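PDB 4PF8: TRAP-T family transporter, DctP (Periplasmic binding) subunit from Sulfitobacter sp. NAS-14.1, which binds beta-D-galacturonate and, as the periplasmic solute-binding subunit of a TRAP transporter, probably delivers it to the membrane components for uptake. Local coordinates for residues Y149-P154 with H217-Y223; V102-F108 with T227-P233. One frame throughout, in Å; residues are numbered along the deposited sequence.

Interaction 1 (Y149-P154 with H217-Y223); sequences YNSVKP and HFEVAKY
A classic beta bulge marks the antiparallel pairing of strands 146-150 and 223-230, with Lys-222 and Tyr-223 both facing Asn-150. Two backbone bonds close the pair: Asn-150 N gives its proton to Tyr-223 O at 3.0 Å, and Tyr-223 N returns one to Asn-150 O.

Past the bridge, residues 151-154 curl around the ring of Tyr-223. Pro-154 CD lies over one ring face, 4.0 Å from its centroid, in a CH-pi contact, and Lys-153 CA sits above the same face, offset toward the rim. Proline suits this place, its rigid ring offering a polarised C-H at CD to the aromatic face. The phenol OH shares a water with Val-152 O. With a serine in place of Tyr-223, the CH-pi partner of Pro-154 would be lost and the 151-154 turn would probably be left with a gap beneath it.

The turn is braced from within by Asn-150, whose short side chain both accepts and donates. With CG between backbone N and carbonyl carbon (chi1 78°), OD1 takes Val-152 N at 2.7 Å, forming an Asx turn, and also Lys-153 N. ND2 reaches Lys-153 O at 2.8 Å, nearly in the amide plane, so three bonds fix the rotation of the amide.

At the other end, Tyr-149 reaches from this mixed sheet of the solute-binding fold to the weakly bonded helix 217-220. Its OH meets His-217 ND1 at 2.7 Å in a hydrogen bond lying in the imidazole plane, while the two rings approach rim to rim with planes 43° apart. The small Ala-221 lets the tyrosine pass: its CB touches the ring edge at CD1, 3.9 Å away. Tyr-212 packs against the Tyr-149 ring and bonds Ala-221 O.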
loop_
_atom_site.group_PDB
_atom_site.type_symbol
_atom_site.label_atom_id
_atom_site.label_comp_id
_atom_site.label_asym_id
_atom_site.label_seq_id
_atom_site.Cartn_x
_atom_site.Cartn_y
_atom_site.Cartn_z
ATOM N N TYR A 149 -2.123 -0.193 -15.392
ATOM C CA TYR A 149 -3.251 -0.537 -16.228
ATOM C C TYR A 149 -3.779 0.709 -16.888
ATOM O O TYR A 149 -3.723 1.794 -16.319
ATOM C CB TYR A 149 -4.350 -1.255 -15.442
ATOM C CG TYR A 149 -4.748 -0.664 -14.115
ATOM C CD1 TYR A 149 -5.790 0.258 -14.024
ATOM C CD2 TYR A 149 -4.121 -1.061 -12.942
ATOM C CE1 TYR A 149 -6.199 0.744 -12.811
ATOM C CE2 TYR A 149 -4.513 -0.573 -11.735
ATOM C CZ TYR A 149 -5.540 0.320 -11.659
ATOM O OH TYR A 149 -5.960 0.776 -10.415
ATOM N N ASN A 150 -4.285 0.556 -18.103
ATOM C CA ASN A 150 -4.839 1.695 -18.803
ATOM C C ASN A 150 -5.830 1.281 -19.872
ATOM O O ASN A 150 -5.964 0.104 -20.188
ATOM C CB ASN A 150 -3.718 2.584 -19.353
ATOM C CG ASN A 150 -3.091 2.040 -20.610
ATOM O OD1 ASN A 150 -3.465 2.439 -21.718
ATOM N ND2 ASN A 150 -2.111 1.163 -20.458
ATOM N N SER A 151 -6.531 2.263 -20.423
ATOM C CA SER A 151 -7.567 2.015 -21.434
ATOM C C SER A 151 -7.112 2.289 -22.851
ATOM O O SER A 151 -7.919 2.210 -23.771
ATOM C CB SER A 151 -8.779 2.895 -21.128
ATOM O OG SER A 151 -8.426 4.265 -21.179
ATOM N N VAL A 152 -5.841 2.611 -23.028
ATOM C CA VAL A 152 -5.312 3.050 -24.328
ATOM C C VAL A 152 -4.526 1.955 -25.084
ATOM O O VAL A 152 -4.860 1.612 -26.223
ATOM C CB VAL A 152 -4.404 4.290 -24.137
ATOM C CG1 VAL A 152 -3.830 4.768 -25.492
ATOM C CG2 VAL A 152 -5.158 5.409 -23.476
ATOM N N LYS A 153 -3.489 1.412 -24.457
ATOM C CA LYS A 153 -2.631 0.457 -25.140
ATOM C C LYS A 153 -1.730 -0.255 -24.169
ATOM O O LYS A 153 -1.540 0.198 -23.049
ATOM C CB LYS A 153 -1.756 1.193 -26.152
ATOM C CG LYS A 153 -0.798 2.175 -25.527
ATOM C CD LYS A 153 -0.082 3.034 -26.569
ATOM C CE LYS A 153 0.839 4.057 -25.901
ATOM N NZ LYS A 153 1.597 4.885 -26.896
ATOM N N PRO A 154 -1.152 -1.379 -24.589
ATOM C CA PRO A 154 -0.171 -2.016 -23.714
ATOM C C PRO A 154 1.033 -1.123 -23.474
ATOM O O PRO A 154 1.457 -0.348 -24.332
ATOM C CB PRO A 154 0.274 -3.252 -24.521
ATOM C CG PRO A 154 -0.820 -3.496 -25.485
ATOM C CD PRO A 154 -1.382 -2.155 -25.821
ATOM N N HIS A 217 -11.696 -1.644 -11.671
ATOM C CA HIS A 217 -10.877 -0.877 -12.603
ATOM C C HIS A 217 -10.623 -1.698 -13.862
ATOM O O HIS A 217 -10.492 -1.137 -14.955
ATOM C CB HIS A 217 -9.555 -0.436 -12.004
ATOM C CG HIS A 217 -9.694 0.550 -10.888
ATOM N ND1 HIS A 217 -8.625 0.961 -10.121
ATOM C CD2 HIS A 217 -10.788 1.169 -10.376
ATOM C CE1 HIS A 217 -9.060 1.790 -9.182
ATOM N NE2 HIS A 217 -10.364 1.916 -9.308
ATOM N N PHE A 218 -10.536 -3.023 -13.717
ATOM C CA PHE A 218 -10.235 -3.873 -14.867
ATOM C C PHE A 218 -11.338 -3.886 -15.887
ATOM O O PHE A 218 -11.101 -4.260 -17.025
ATOM C CB PHE A 218 -9.914 -5.296 -14.432
ATOM C CG PHE A 218 -11.114 -6.138 -14.096
ATOM C CD1 PHE A 218 -11.796 -5.960 -12.911
ATOM C CD2 PHE A 218 -11.546 -7.138 -14.959
ATOM C CE1 PHE A 218 -12.897 -6.737 -12.581
ATOM C CE2 PHE A 218 -12.645 -7.940 -14.633
ATOM C CZ PHE A 218 -13.316 -7.734 -13.445
ATOM N N GLU A 219 -12.535 -3.456 -15.510
ATOM C CA GLU A 219 -13.638 -3.388 -16.456
ATOM C C GLU A 219 -13.565 -2.145 -17.338
ATOM O O GLU A 219 -14.221 -2.091 -18.384
ATOM C CB GLU A 219 -14.984 -3.423 -15.723
ATOM C CG GLU A 219 -15.211 -4.749 -14.993
ATOM C CD GLU A 219 -16.545 -4.836 -14.276
ATOM O OE1 GLU A 219 -16.934 -5.957 -13.879
ATOM O OE2 GLU A 219 -17.206 -3.793 -14.098
ATOM N N VAL A 220 -12.808 -1.147 -16.913
ATOM C CA VAL A 220 -12.728 0.122 -17.649
ATOM C C VAL A 220 -11.313 0.439 -18.155
ATOM O O VAL A 220 -11.126 1.387 -18.920
ATOM C CB VAL A 220 -13.288 1.295 -16.804
ATOM C CG1 VAL A 220 -14.816 1.161 -16.648
ATOM C CG2 VAL A 220 -12.646 1.365 -15.452
ATOM N N ALA A 221 -10.323 -0.347 -17.742
ATOM C CA ALA A 221 -8.948 -0.201 -18.231
ATOM C C ALA A 221 -8.460 -1.612 -18.550
ATOM O O ALA A 221 -8.015 -2.347 -17.655
ATOM C CB ALA A 221 -8.078 0.463 -17.180
ATOM N N LYS A 222 -8.561 -1.995 -19.812
ATOM C CA LYS A 222 -8.406 -3.392 -20.203
ATOM C C LYS A 222 -7.004 -3.824 -20.602
ATOM O O LYS A 222 -6.838 -4.960 -21.055
ATOM C CB LYS A 222 -9.392 -3.744 -21.325
ATOM C CG LYS A 222 -10.853 -3.340 -21.070
ATOM C CD LYS A 222 -11.491 -4.012 -19.850
ATOM C CE LYS A 222 -11.806 -5.495 -20.078
ATOM N NZ LYS A 222 -12.483 -6.114 -18.890
ATOM N N TYR A 223 -6.003 -2.953 -20.433
ATOM C CA TYR A 223 -4.605 -3.342 -20.617
ATOM C C TYR A 223 -3.905 -3.334 -19.276
ATOM O O TYR A 223 -3.931 -2.336 -18.580
ATOM C CB TYR A 223 -3.896 -2.382 -21.562
ATOM C CG TYR A 223 -4.495 -2.345 -22.929
ATOM C CD1 TYR A 223 -4.256 -3.369 -23.823
ATOM C CD2 TYR A 223 -5.313 -1.303 -23.322
ATOM C CE1 TYR A 223 -4.826 -3.348 -25.094
ATOM C CE2 TYR A 223 -5.887 -1.278 -24.597
ATOM C CZ TYR A 223 -5.629 -2.307 -25.460
ATOM O OH TYR A 223 -6.182 -2.295 -26.724
HETATM O O HOH W 1 -0.967 -1.109 -18.979
HETATM O O HOH W 2 -4.562 -0.393 -28.202
#

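Interaction 2 (V102-F108 with T227-P233); sequences VSLPFVF and TQHLIIP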
loop_
_atom_site.group_PDB
_atom_site.type_symbol
_atom_site.label_atom_id
_atom_site.label_comp_id
_atom_site.label_asym_id
_atom_site.label_seq_id
_atom_site.Cartn_x
_atom_site.Cartn_y
_atom_site.Cartn_z
ATOM N N VAL A 102 10.189 3.103 1.144
ATOM C CA VAL A 102 9.533 1.921 0.572
ATOM C C VAL A 102 8.714 2.251 -0.666
ATOM O O VAL A 102 8.267 1.352 -1.377
ATOM C CB VAL A 102 8.623 1.172 1.582
ATOM C CG1 VAL A 102 9.416 0.800 2.800
ATOM C CG2 VAL A 102 7.379 2.015 1.931
ATOM N N SER A 103 8.539 3.537 -0.941
ATOM C CA SER A 103 7.830 3.989 -2.136
ATOM C C SER A 103 8.757 4.298 -3.310
ATOM O O SER A 103 8.325 4.816 -4.339
ATOM C CB SER A 103 6.990 5.213 -1.815
ATOM O OG SER A 103 5.878 4.824 -1.049
ATOM N N LEU A 104 10.039 3.992 -3.149
ATOM C CA LEU A 104 10.973 4.172 -4.251
ATOM C C LEU A 104 10.799 3.018 -5.227
ATOM O O LEU A 104 10.656 1.888 -4.819
ATOM C CB LEU A 104 12.401 4.222 -3.704
ATOM C CG LEU A 104 12.737 5.519 -2.960
ATOM C CD1 LEU A 104 14.028 5.362 -2.193
ATOM C CD2 LEU A 104 12.852 6.696 -3.931
ATOM N N PRO A 105 10.794 3.312 -6.533
ATOM C CA PRO A 105 10.528 2.249 -7.495
ATOM C C PRO A 105 11.650 1.210 -7.489
ATOM O O PRO A 105 12.823 1.558 -7.427
ATOM C CB PRO A 105 10.468 2.976 -8.853
ATOM C CG PRO A 105 10.927 4.360 -8.613
ATOM C CD PRO A 105 10.862 4.648 -7.125
ATOM N N PHE A 106 11.251 -0.052 -7.528
ATOM C CA PHE A 106 12.168 -1.184 -7.583
ATOM C C PHE A 106 13.120 -1.260 -6.393
ATOM O O PHE A 106 14.177 -1.880 -6.489
ATOM C CB PHE A 106 12.959 -1.168 -8.903
ATOM C CG PHE A 106 12.098 -1.207 -10.132
ATOM C CD1 PHE A 106 11.437 -2.361 -10.506
ATOM C CD2 PHE A 106 11.937 -0.072 -10.912
ATOM C CE1 PHE A 106 10.648 -2.411 -11.660
ATOM C CE2 PHE A 106 11.152 -0.120 -12.041
ATOM C CZ PHE A 106 10.506 -1.293 -12.413
ATOM N N VAL A 107 12.755 -0.659 -5.263
ATOM C CA VAL A 107 13.655 -0.644 -4.114
ATOM C C VAL A 107 13.776 -2.048 -3.502
ATOM O O VAL A 107 14.837 -2.410 -2.994
ATOM C CB VAL A 107 13.241 0.446 -3.067
ATOM C CG1 VAL A 107 12.049 0.010 -2.243
ATOM C CG2 VAL A 107 14.411 0.800 -2.168
ATOM N N PHE A 108 12.695 -2.822 -3.562
ATOM C CA PHE A 108 12.692 -4.225 -3.138
ATOM C C PHE A 108 12.924 -5.113 -4.364
ATOM O O PHE A 108 12.370 -4.863 -5.463
ATOM C CB PHE A 108 11.357 -4.610 -2.496
ATOM C CG PHE A 108 11.060 -3.914 -1.188
ATOM C CD1 PHE A 108 11.734 -4.249 -0.035
ATOM C CD2 PHE A 108 10.101 -2.933 -1.133
ATOM C CE1 PHE A 108 11.467 -3.627 1.151
ATOM C CE2 PHE A 108 9.820 -2.289 0.045
ATOM C CZ PHE A 108 10.494 -2.633 1.202
ATOM N N THR A 227 4.654 -4.339 -14.947
ATOM C CA THR A 227 5.882 -3.639 -14.632
ATOM C C THR A 227 6.377 -3.919 -13.228
ATOM O O THR A 227 7.565 -3.872 -12.972
ATOM C CB THR A 227 5.678 -2.146 -14.812
ATOM O OG1 THR A 227 4.450 -1.774 -14.174
ATOM C CG2 THR A 227 5.577 -1.794 -16.300
ATOM N N GLN A 228 5.456 -4.183 -12.304
ATOM C CA GLN A 228 5.825 -4.524 -10.939
ATOM C C GLN A 228 6.825 -3.530 -10.365
ATOM O O GLN A 228 7.816 -3.901 -9.738
ATOM C CB GLN A 228 6.320 -5.957 -10.892
ATOM C CG GLN A 228 5.229 -6.911 -11.377
ATOM C CD GLN A 228 5.705 -8.346 -11.581
ATOM O OE1 GLN A 228 6.800 -8.591 -12.089
ATOM N NE2 GLN A 228 4.865 -9.296 -11.207
ATOM N N HIS A 229 6.528 -2.244 -10.562
ATOM C CA HIS A 229 7.506 -1.186 -10.360
ATOM C C HIS A 229 7.550 -0.697 -8.912
ATOM O O HIS A 229 8.476 0.017 -8.539
ATOM C CB HIS A 229 7.177 -0.023 -11.288
ATOM C CG HIS A 229 5.750 0.400 -11.208
ATOM N ND1 HIS A 229 4.807 0.010 -12.129
ATOM C CD2 HIS A 229 5.091 1.141 -10.286
ATOM C CE1 HIS A 229 3.629 0.506 -11.791
ATOM N NE2 HIS A 229 3.772 1.175 -10.658
ATOM N N LEU A 230 6.562 -1.088 -8.103
ATOM C CA LEU A 230 6.538 -0.681 -6.701
ATOM C C LEU A 230 6.068 -1.887 -5.898
ATOM O O LEU A 230 5.196 -2.642 -6.347
ATOM C CB LEU A 230 5.566 0.473 -6.433
ATOM C CG LEU A 230 6.002 1.870 -6.889
ATOM C CD1 LEU A 230 4.772 2.759 -6.967
ATOM C CD2 LEU A 230 7.028 2.390 -5.918
ATOM N N ILE A 231 6.660 -2.048 -4.727
ATOM C CA ILE A 231 6.226 -3.048 -3.750
ATOM C C ILE A 231 6.106 -2.259 -2.456
ATOM O O ILE A 231 7.122 -1.867 -1.866
ATOM C CB ILE A 231 7.236 -4.175 -3.591
ATOM C CG1 ILE A 231 7.291 -5.031 -4.874
ATOM C CG2 ILE A 231 6.931 -5.026 -2.371
ATOM C CD1 ILE A 231 8.503 -5.965 -4.939
ATOM N N ILE A 232 4.873 -2.007 -2.045
ATOM C CA ILE A 232 4.613 -1.076 -0.955
ATOM C C ILE A 232 3.942 -1.823 0.188
ATOM O O ILE A 232 2.805 -2.237 0.066
ATOM C CB ILE A 232 3.775 0.138 -1.406
ATOM C CG1 ILE A 232 4.498 0.857 -2.557
ATOM C CG2 ILE A 232 3.571 1.102 -0.262
ATOM C CD1 ILE A 232 3.868 2.089 -2.969
ATOM N N PRO A 233 4.678 -2.025 1.284
ATOM C CA PRO A 233 4.072 -2.726 2.422
ATOM C C PRO A 233 2.954 -1.928 3.033
ATOM O O PRO A 233 2.907 -0.715 2.845
ATOM C CB PRO A 233 5.216 -2.826 3.435
ATOM C CG PRO A 233 6.459 -2.481 2.674
ATOM C CD PRO A 233 6.043 -1.580 1.582
HETATM O O HOH W 3 8.681 0.036 -3.879
#
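A buried, largely apolar contact joins the loop before helix 111-118 to the end of strand 223-230 and the segment leading into strand 234-239, which belongs to the other large sheet of this two-lobed solute-binding fold. The loop makes a type II beta turn from Leu-104 to Val-107, with Pro-105 and Phe-106 at its corners; proline suits the first, where its ring already fixes phi.

The turn meets the strand through its backbone. Phe-106 N donates to His-229 O at 3.0 Å, from above the carbonyl plane, and Pro-105 CA approaches the same oxygen in a CA-H...O contact. The Phe-106 ring then lies against the strand, with His-229 CA over one face in a CH-pi contact, 3.9 Å from the ring centroid. The imidazole turns away from this ring: ND1 bonds Thr-227 OG1 and NE2 bonds Glu-206, which together fix its orientation.

Farther along, branched and cyclic side chains fill the interface. Phe-108, its CG anti to the carbonyl carbon (chi1 -66°), presents the CD2 edge to Ile-231 O and touches Ile-231 CB, while CE2 reaches Pro-233 CD. Val-102 CB meets that same proline carbon at 3.8 Å. Phe-174 of helix 172-179 packs on Ser-103, Leu-230 and Ile-232.

A water within the contact receives a proton from Ile-231 N at 3.0 Å and lies 2.9 Å from Val-102 O and also from Leu-104 O. Ser-103 O, buried without a polar partner, is met by the methyl carbon Leu-230 CD2 at 3.2 Å.

Overall arrangement
Interactions 1 and 2 lie toward opposite ends of strand 223-230, with centres about 21 Å apart. Residues 217-223 enter that strand and 227-233 leave it, but the contacts do not otherwise touch; along the chain, interaction 1 is nested inside the loop closed by interaction 2. Both reach the four-stranded sheet in which 146-150 and 223-230 are neighbours; interaction 2 is centred about 10 Å from the chain centre, interaction 1 about 21 Å. Both approach the bound galacturonate: the side chain of Tyr-149 is about 6 Å from it and that of Ile-232 about 7 Å. Arg-146, three residues before Tyr-149, and Glu-234, next after Pro-233, line the galacturonate pocket.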